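Local coordinates for FrnE protein (Deinococcus radiodurans, PDB 5CO3) that probably acts as a cytoplasmic disulfide oxidoreductase of the DsbA-like thioredoxin family, at residues 98-112 and 136-149. Residues are numbered along the deposited sequence; the frame is centred on the assembly and turned at random.
Sequences EYHFDRVKLANTFLA and YMSEGQNVNDLDTL
Within the DsbA-like thioredoxin domain, two irregular connections run alongside each other, and the pairing begins where Tyr99 and His100 meet Met137 and Ser138 at the end of helix 125-137. His100 N donates to Met137 O at 2.9 Å, nearly straight (173°) and in the carbonyl plane. The Met137 chain carries SD over the Tyr99 ring face, 4.8 Å from the centroid and 12° off the normal, while the same sulfur meets the edge of Phe101, 3.9 Å from CE1: two Met-aromatic contacts, one over a face at some distance, one at an edge.

Past the helix, Gly140 has positive phi, and its CA comes 3.1 Å from Arg103 O in a CA-H...O contact. Lys105, folded back at chi2 and chi4, places NZ 2.8 Å from Gly140 O, and NZ also donates to Arg103 O, a single ammonium thereby bridging a carbonyl of each segment. With an alanine at this position, Gly140 O and Arg103 O would probably lose their shared donor and the ammonium link between them.

Much of the remaining backbone pairing is indirect. Water 2 ties Lys105 N to Tyr136 O and Gln141 O; water 3 links Lys105 O to Gln141 O and Val143 N. Tyr136 CG stands anti to the backbone N (chi1 -173°), sending the ring between the segments, where CE1 lies 3.7 Å from Val104 CG1. Farther on, Asn142 OD1 closes an Asx turn with Asn144 N and sits 3.2 Å from Ala107 CB. Leu111 CB then packs on Leu149 CD1 at 3.7 Å.

Residues 98-104 thus lie against the end of helix 125-137, while at the far end the starts of helices 110-121 and 146-156 pack on each other; Leu106 pairs with strand 61-62, helix 78-93 packs against Phe101, and Pro23 of helix 23-38, within the CxxC motif, touches Met137 and Phe101.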
loop_
_atom_site.group_PDB
_atom_site.type_symbol
_atom_site.label_atom_id
_atom_site.label_comp_id
_atom_site.label_asym_id
_atom_site.label_seq_id
_atom_site.Cartn_x
_atom_site.Cartn_y
_atom_site.Cartn_z
ATOM N N GLU A 98 -6.982 -11.966 -9.592
ATOM C CA GLU A 98 -6.715 -12.521 -10.912
ATOM C C GLU A 98 -5.872 -11.533 -11.701
ATOM O O GLU A 98 -6.391 -10.589 -12.296
ATOM C CB GLU A 98 -8.016 -12.839 -11.641
ATOM C CG GLU A 98 -7.824 -13.604 -12.940
ATOM C CD GLU A 98 -9.073 -14.343 -13.347
ATOM O OE1 GLU A 98 -9.948 -13.722 -13.979
ATOM O OE2 GLU A 98 -9.183 -15.542 -13.024
ATOM N N TYR A 99 -4.563 -11.747 -11.670
ATOM C CA TYR A 99 -3.624 -10.858 -12.362
ATOM C C TYR A 99 -3.594 -11.098 -13.867
ATOM O O TYR A 99 -3.816 -12.220 -14.351
ATOM C CB TYR A 99 -2.220 -11.038 -11.801
ATOM C CG TYR A 99 -1.968 -10.442 -10.421
ATOM C CD1 TYR A 99 -2.933 -9.679 -9.756
ATOM C CD2 TYR A 99 -0.748 -10.650 -9.790
ATOM C CE1 TYR A 99 -2.667 -9.135 -8.493
ATOM C CE2 TYR A 99 -0.468 -10.110 -8.554
ATOM C CZ TYR A 99 -1.435 -9.354 -7.904
ATOM O OH TYR A 99 -1.132 -8.822 -6.673
ATOM N N HIS A 100 -3.316 -10.032 -14.612
ATOM C CA HIS A 100 -3.068 -10.152 -16.045
ATOM C C HIS A 100 -1.832 -9.340 -16.415
ATOM O O HIS A 100 -1.918 -8.202 -16.896
ATOM C CB HIS A 100 -4.304 -9.718 -16.833
ATOM C CG HIS A 100 -5.502 -10.583 -16.577
ATOM N ND1 HIS A 100 -5.592 -11.882 -17.027
ATOM C CD2 HIS A 100 -6.651 -10.341 -15.900
ATOM C CE1 HIS A 100 -6.747 -12.401 -16.648
ATOM N NE2 HIS A 100 -7.408 -11.486 -15.961
ATOM N N PHE A 101 -0.673 -9.930 -16.163
ATOM C CA PHE A 101 0.576 -9.220 -16.328
ATOM C C PHE A 101 0.847 -8.909 -17.807
ATOM O O PHE A 101 1.496 -7.920 -18.119
ATOM C CB PHE A 101 1.726 -10.020 -15.744
ATOM C CG PHE A 101 1.780 -10.019 -14.238
ATOM C CD1 PHE A 101 1.427 -8.891 -13.508
ATOM C CD2 PHE A 101 2.201 -11.151 -13.558
ATOM C CE1 PHE A 101 1.497 -8.887 -12.122
ATOM C CE2 PHE A 101 2.265 -11.164 -12.169
ATOM C CZ PHE A 101 1.930 -10.032 -11.450
ATOM N N ASP A 102 0.332 -9.752 -18.701
ATOM C CA ASP A 102 0.492 -9.542 -20.147
ATOM C C ASP A 102 -0.169 -8.240 -20.609
ATOM O O ASP A 102 0.137 -7.743 -21.697
ATOM C CB ASP A 102 -0.107 -10.713 -20.916
ATOM C CG ASP A 102 -1.535 -10.999 -20.488
ATOM O OD1 ASP A 102 -1.738 -11.330 -19.302
ATOM O OD2 ASP A 102 -2.457 -10.877 -21.313
ATOM N N ARG A 103 -1.069 -7.690 -19.790
ATOM C CA ARG A 103 -1.770 -6.441 -20.119
ATOM C C ARG A 103 -1.250 -5.230 -19.345
ATOM O O ARG A 103 -1.711 -4.095 -19.563
ATOM C CB ARG A 103 -3.278 -6.589 -19.857
ATOM C CG ARG A 103 -3.892 -7.835 -20.478
ATOM C CD ARG A 103 -5.364 -7.633 -20.816
ATOM N NE ARG A 103 -6.195 -7.303 -19.657
ATOM C CZ ARG A 103 -7.072 -8.132 -19.090
ATOM N NH1 ARG A 103 -7.248 -9.362 -19.567
ATOM N NH2 ARG A 103 -7.782 -7.728 -18.046
ATOM N N VAL A 104 -0.297 -5.461 -18.445
ATOM C CA VAL A 104 0.192 -4.411 -17.560
ATOM C C VAL A 104 0.819 -3.260 -18.347
ATOM O O VAL A 104 1.613 -3.480 -19.271
ATOM C CB VAL A 104 1.215 -4.965 -16.546
ATOM C CG1 VAL A 104 2.125 -3.864 -16.008
ATOM C CG2 VAL A 104 0.451 -5.618 -15.379
ATOM N N LYS A 105 0.449 -2.043 -17.965
ATOM C CA LYS A 105 1.026 -0.834 -18.574
ATOM C C LYS A 105 2.047 -0.261 -17.610
ATOM O O LYS A 105 1.702 0.134 -16.487
ATOM C CB LYS A 105 -0.068 0.181 -18.877
ATOM C CG LYS A 105 -1.188 -0.383 -19.727
ATOM C CD LYS A 105 -0.709 -0.802 -21.112
ATOM C CE LYS A 105 -1.907 -1.167 -22.003
ATOM N NZ LYS A 105 -2.716 -2.302 -21.402
ATOM N N LEU A 106 3.313 -0.241 -18.026
ATOM C CA LEU A 106 4.384 0.158 -17.118
ATOM C C LEU A 106 4.432 1.672 -16.984
ATOM O O LEU A 106 5.259 2.348 -17.609
ATOM C CB LEU A 106 5.730 -0.392 -17.600
ATOM C CG LEU A 106 5.869 -1.916 -17.569
ATOM C CD1 LEU A 106 7.199 -2.335 -18.202
ATOM C CD2 LEU A 106 5.763 -2.438 -16.150
ATOM N N ALA A 107 3.532 2.188 -16.155
ATOM C CA ALA A 107 3.319 3.619 -15.998
ATOM C C ALA A 107 4.033 4.167 -14.770
ATOM O O ALA A 107 4.164 3.473 -13.750
ATOM C CB ALA A 107 1.807 3.915 -15.905
ATOM N N ASN A 108 4.485 5.417 -14.864
ATOM C CA ASN A 108 4.938 6.160 -13.687
ATOM C C ASN A 108 3.737 6.333 -12.760
ATOM O O ASN A 108 2.679 6.734 -13.227
ATOM C CB ASN A 108 5.524 7.524 -14.105
ATOM C CG ASN A 108 6.085 8.306 -12.926
ATOM O OD1 ASN A 108 5.338 8.761 -12.061
ATOM N ND2 ASN A 108 7.408 8.474 -12.892
ATOM N N THR A 109 3.890 6.032 -11.465
ATOM C CA THR A 109 2.743 6.009 -10.535
ATOM C C THR A 109 2.573 7.260 -9.660
ATOM O O THR A 109 1.738 7.271 -8.752
ATOM C CB THR A 109 2.812 4.775 -9.590
ATOM O OG1 THR A 109 4.046 4.778 -8.858
ATOM C CG2 THR A 109 2.707 3.489 -10.405
ATOM N N PHE A 110 3.332 8.321 -9.952
ATOM C CA PHE A 110 3.320 9.532 -9.123
ATOM C C PHE A 110 1.915 10.137 -9.011
ATOM O O PHE A 110 1.436 10.423 -7.898
ATOM C CB PHE A 110 4.306 10.566 -9.694
ATOM C CG PHE A 110 4.529 11.778 -8.815
ATOM C CD1 PHE A 110 4.780 11.645 -7.458
ATOM C CD2 PHE A 110 4.552 13.056 -9.370
ATOM C CE1 PHE A 110 5.003 12.763 -6.660
ATOM C CE2 PHE A 110 4.784 14.175 -8.573
ATOM C CZ PHE A 110 5.017 14.029 -7.223
ATOM N N LEU A 111 1.249 10.295 -10.152
ATOM C CA LEU A 111 -0.081 10.896 -10.203
ATOM C C LEU A 111 -1.114 10.007 -9.514
ATOM O O LEU A 111 -2.014 10.508 -8.840
ATOM C CB LEU A 111 -0.504 11.164 -11.651
ATOM C CG LEU A 111 0.107 12.376 -12.347
ATOM C CD1 LEU A 111 -0.176 12.331 -13.845
ATOM C CD2 LEU A 111 -0.426 13.665 -11.717
ATOM N N ALA A 112 -0.987 8.694 -9.692
ATOM C CA ALA A 112 -1.849 7.737 -9.018
ATOM C C ALA A 112 -1.709 7.872 -7.509
ATOM O O ALA A 112 -2.706 7.860 -6.793
ATOM C CB ALA A 112 -1.505 6.336 -9.465
ATOM N N TYR A 136 -4.244 -1.567 -12.279
ATOM C CA TYR A 136 -2.885 -1.817 -12.749
ATOM C C TYR A 136 -2.618 -3.304 -13.021
ATOM O O TYR A 136 -2.140 -3.685 -14.090
ATOM C CB TYR A 136 -1.876 -1.278 -11.731
ATOM C CG TYR A 136 -0.433 -1.327 -12.190
ATOM C CD1 TYR A 136 0.302 -2.517 -12.175
ATOM C CD2 TYR A 136 0.205 -0.170 -12.625
ATOM C CE1 TYR A 136 1.630 -2.551 -12.605
ATOM C CE2 TYR A 136 1.511 -0.197 -13.052
ATOM C CZ TYR A 136 2.227 -1.380 -13.036
ATOM O OH TYR A 136 3.539 -1.353 -13.456
ATOM N N MET A 137 -2.921 -4.140 -12.035
ATOM C CA MET A 137 -2.516 -5.541 -12.083
ATOM C C MET A 137 -3.412 -6.429 -12.929
ATOM O O MET A 137 -2.969 -7.444 -13.436
ATOM C CB MET A 137 -2.491 -6.133 -10.662
ATOM C CG MET A 137 -1.493 -5.475 -9.727
ATOM S SD MET A 137 0.231 -5.705 -10.260
ATOM C CE MET A 137 1.020 -4.401 -9.347
ATOM N N SER A 138 -4.686 -6.078 -13.019
ATOM C CA SER A 138 -5.661 -6.949 -13.663
ATOM C C SER A 138 -6.305 -6.383 -14.909
ATOM O O SER A 138 -6.678 -7.130 -15.821
ATOM C CB SER A 138 -6.777 -7.300 -12.678
ATOM O OG SER A 138 -6.256 -7.932 -11.515
ATOM N N GLU A 139 -6.465 -5.070 -14.953
ATOM C CA GLU A 139 -7.305 -4.493 -16.000
ATOM C C GLU A 139 -6.542 -3.803 -17.113
ATOM O O GLU A 139 -7.162 -3.234 -18.001
ATOM C CB GLU A 139 -8.287 -3.513 -15.382
ATOM C CG GLU A 139 -9.217 -4.205 -14.376
ATOM C CD GLU A 139 -10.131 -3.233 -13.666
ATOM O OE1 GLU A 139 -9.783 -2.042 -13.593
ATOM O OE2 GLU A 139 -11.205 -3.666 -13.177
ATOM N N GLY A 140 -5.217 -3.859 -17.075
ATOM C CA GLY A 140 -4.414 -3.300 -18.161
ATOM C C GLY A 140 -4.567 -1.800 -18.340
ATOM O O GLY A 140 -4.378 -1.273 -19.454
ATOM N N GLN A 141 -4.916 -1.105 -17.258
ATOM C CA GLN A 141 -5.114 0.348 -17.314
ATOM C C GLN A 141 -3.796 1.096 -17.102
ATOM O O GLN A 141 -2.899 0.627 -16.404
ATOM C CB GLN A 141 -6.146 0.804 -16.276
ATOM C CG GLN A 141 -7.407 -0.057 -16.246
ATOM C CD GLN A 141 -8.683 0.755 -16.163
ATOM O OE1 GLN A 141 -8.771 1.850 -16.732
ATOM N NE2 GLN A 141 -9.696 0.219 -15.465
ATOM N N ASN A 142 -3.682 2.254 -17.751
ATOM C CA ASN A 142 -2.526 3.121 -17.600
ATOM C C ASN A 142 -2.769 4.121 -16.470
ATOM O O ASN A 142 -3.512 5.089 -16.653
ATOM C CB ASN A 142 -2.262 3.841 -18.922
ATOM C CG ASN A 142 -1.175 4.897 -18.822
ATOM O OD1 ASN A 142 -0.541 5.079 -17.783
ATOM N ND2 ASN A 142 -0.941 5.592 -19.936
ATOM N N VAL A 143 -2.160 3.896 -15.303
ATOM C CA VAL A 143 -2.439 4.770 -14.155
ATOM C C VAL A 143 -1.647 6.102 -14.160
ATOM O O VAL A 143 -1.692 6.870 -13.199
ATOM C CB VAL A 143 -2.198 4.016 -12.831
ATOM C CG1 VAL A 143 -3.076 2.753 -12.790
ATOM C CG2 VAL A 143 -0.720 3.678 -12.651
ATOM N N ASN A 144 -0.914 6.366 -15.244
ATOM C CA ASN A 144 -0.309 7.684 -15.452
ATOM C C ASN A 144 -1.245 8.582 -16.252
ATOM O O ASN A 144 -1.043 9.783 -16.339
ATOM C CB ASN A 144 1.030 7.552 -16.189
ATOM C CG ASN A 144 1.649 8.902 -16.530
ATOM O OD1 ASN A 144 1.637 9.349 -17.683
ATOM N ND2 ASN A 144 2.181 9.564 -15.520
ATOM N N ASP A 145 -2.271 7.981 -16.845
ATOM C CA ASP A 145 -3.172 8.706 -17.742
ATOM C C ASP A 145 -4.294 9.432 -16.984
ATOM O O ASP A 145 -4.997 8.819 -16.184
ATOM C CB ASP A 145 -3.764 7.740 -18.764
ATOM C CG ASP A 145 -4.709 8.424 -19.727
ATOM O OD1 ASP A 145 -4.232 9.213 -20.567
ATOM O OD2 ASP A 145 -5.927 8.163 -19.645
ATOM N N LEU A 146 -4.468 10.731 -17.240
ATOM C CA LEU A 146 -5.421 11.521 -16.444
ATOM C C LEU A 146 -6.881 11.080 -16.629
ATOM O O LEU A 146 -7.629 10.999 -15.651
ATOM C CB LEU A 146 -5.278 13.009 -16.753
ATOM C CG LEU A 146 -4.008 13.639 -16.179
ATOM C CD1 LEU A 146 -3.830 15.077 -16.672
ATOM C CD2 LEU A 146 -4.041 13.587 -14.663
ATOM N N ASP A 147 -7.287 10.809 -17.865
ATOM C CA ASP A 147 -8.624 10.269 -18.138
ATOM C C ASP A 147 -8.878 9.033 -17.278
ATOM O O ASP A 147 -9.902 8.915 -16.604
ATOM C CB ASP A 147 -8.767 9.885 -19.613
ATOM C CG ASP A 147 -9.237 11.029 -20.493
ATOM O OD1 ASP A 147 -9.027 12.221 -20.160
ATOM O OD2 ASP A 147 -9.817 10.708 -21.547
ATOM N N THR A 148 -7.928 8.112 -17.330
ATOM C CA THR A 148 -8.020 6.868 -16.581
ATOM C C THR A 148 -8.158 7.137 -15.087
ATOM O O THR A 148 -9.037 6.564 -14.437
ATOM C CB THR A 148 -6.796 5.992 -16.859
ATOM O OG1 THR A 148 -6.732 5.724 -18.267
ATOM C CG2 THR A 148 -6.897 4.675 -16.101
ATOM N N LEU A 149 -7.319 8.022 -14.548
ATOM C CA LEU A 149 -7.354 8.318 -13.115
ATOM C C LEU A 149 -8.680 8.962 -12.691
ATOM O O LEU A 149 -9.224 8.640 -11.627
ATOM C CB LEU A 149 -6.178 9.219 -12.722
ATOM C CG LEU A 149 -4.806 8.542 -12.759
ATOM C CD1 LEU A 149 -3.693 9.533 -12.478
ATOM C CD2 LEU A 149 -4.747 7.368 -11.743
HETATM O O HOH W 1 -3.120 -5.594 -16.105
HETATM O O HOH W 2 -1.850 -1.882 -16.274
HETATM O O HOH W 3 -0.497 1.473 -15.331
HETATM O O HOH W 4 5.013 0.935 -13.490
HETATM O O HOH W 5 0.422 7.769 -12.037
HETATM O O HOH W 6 2.777 9.957 -12.764
#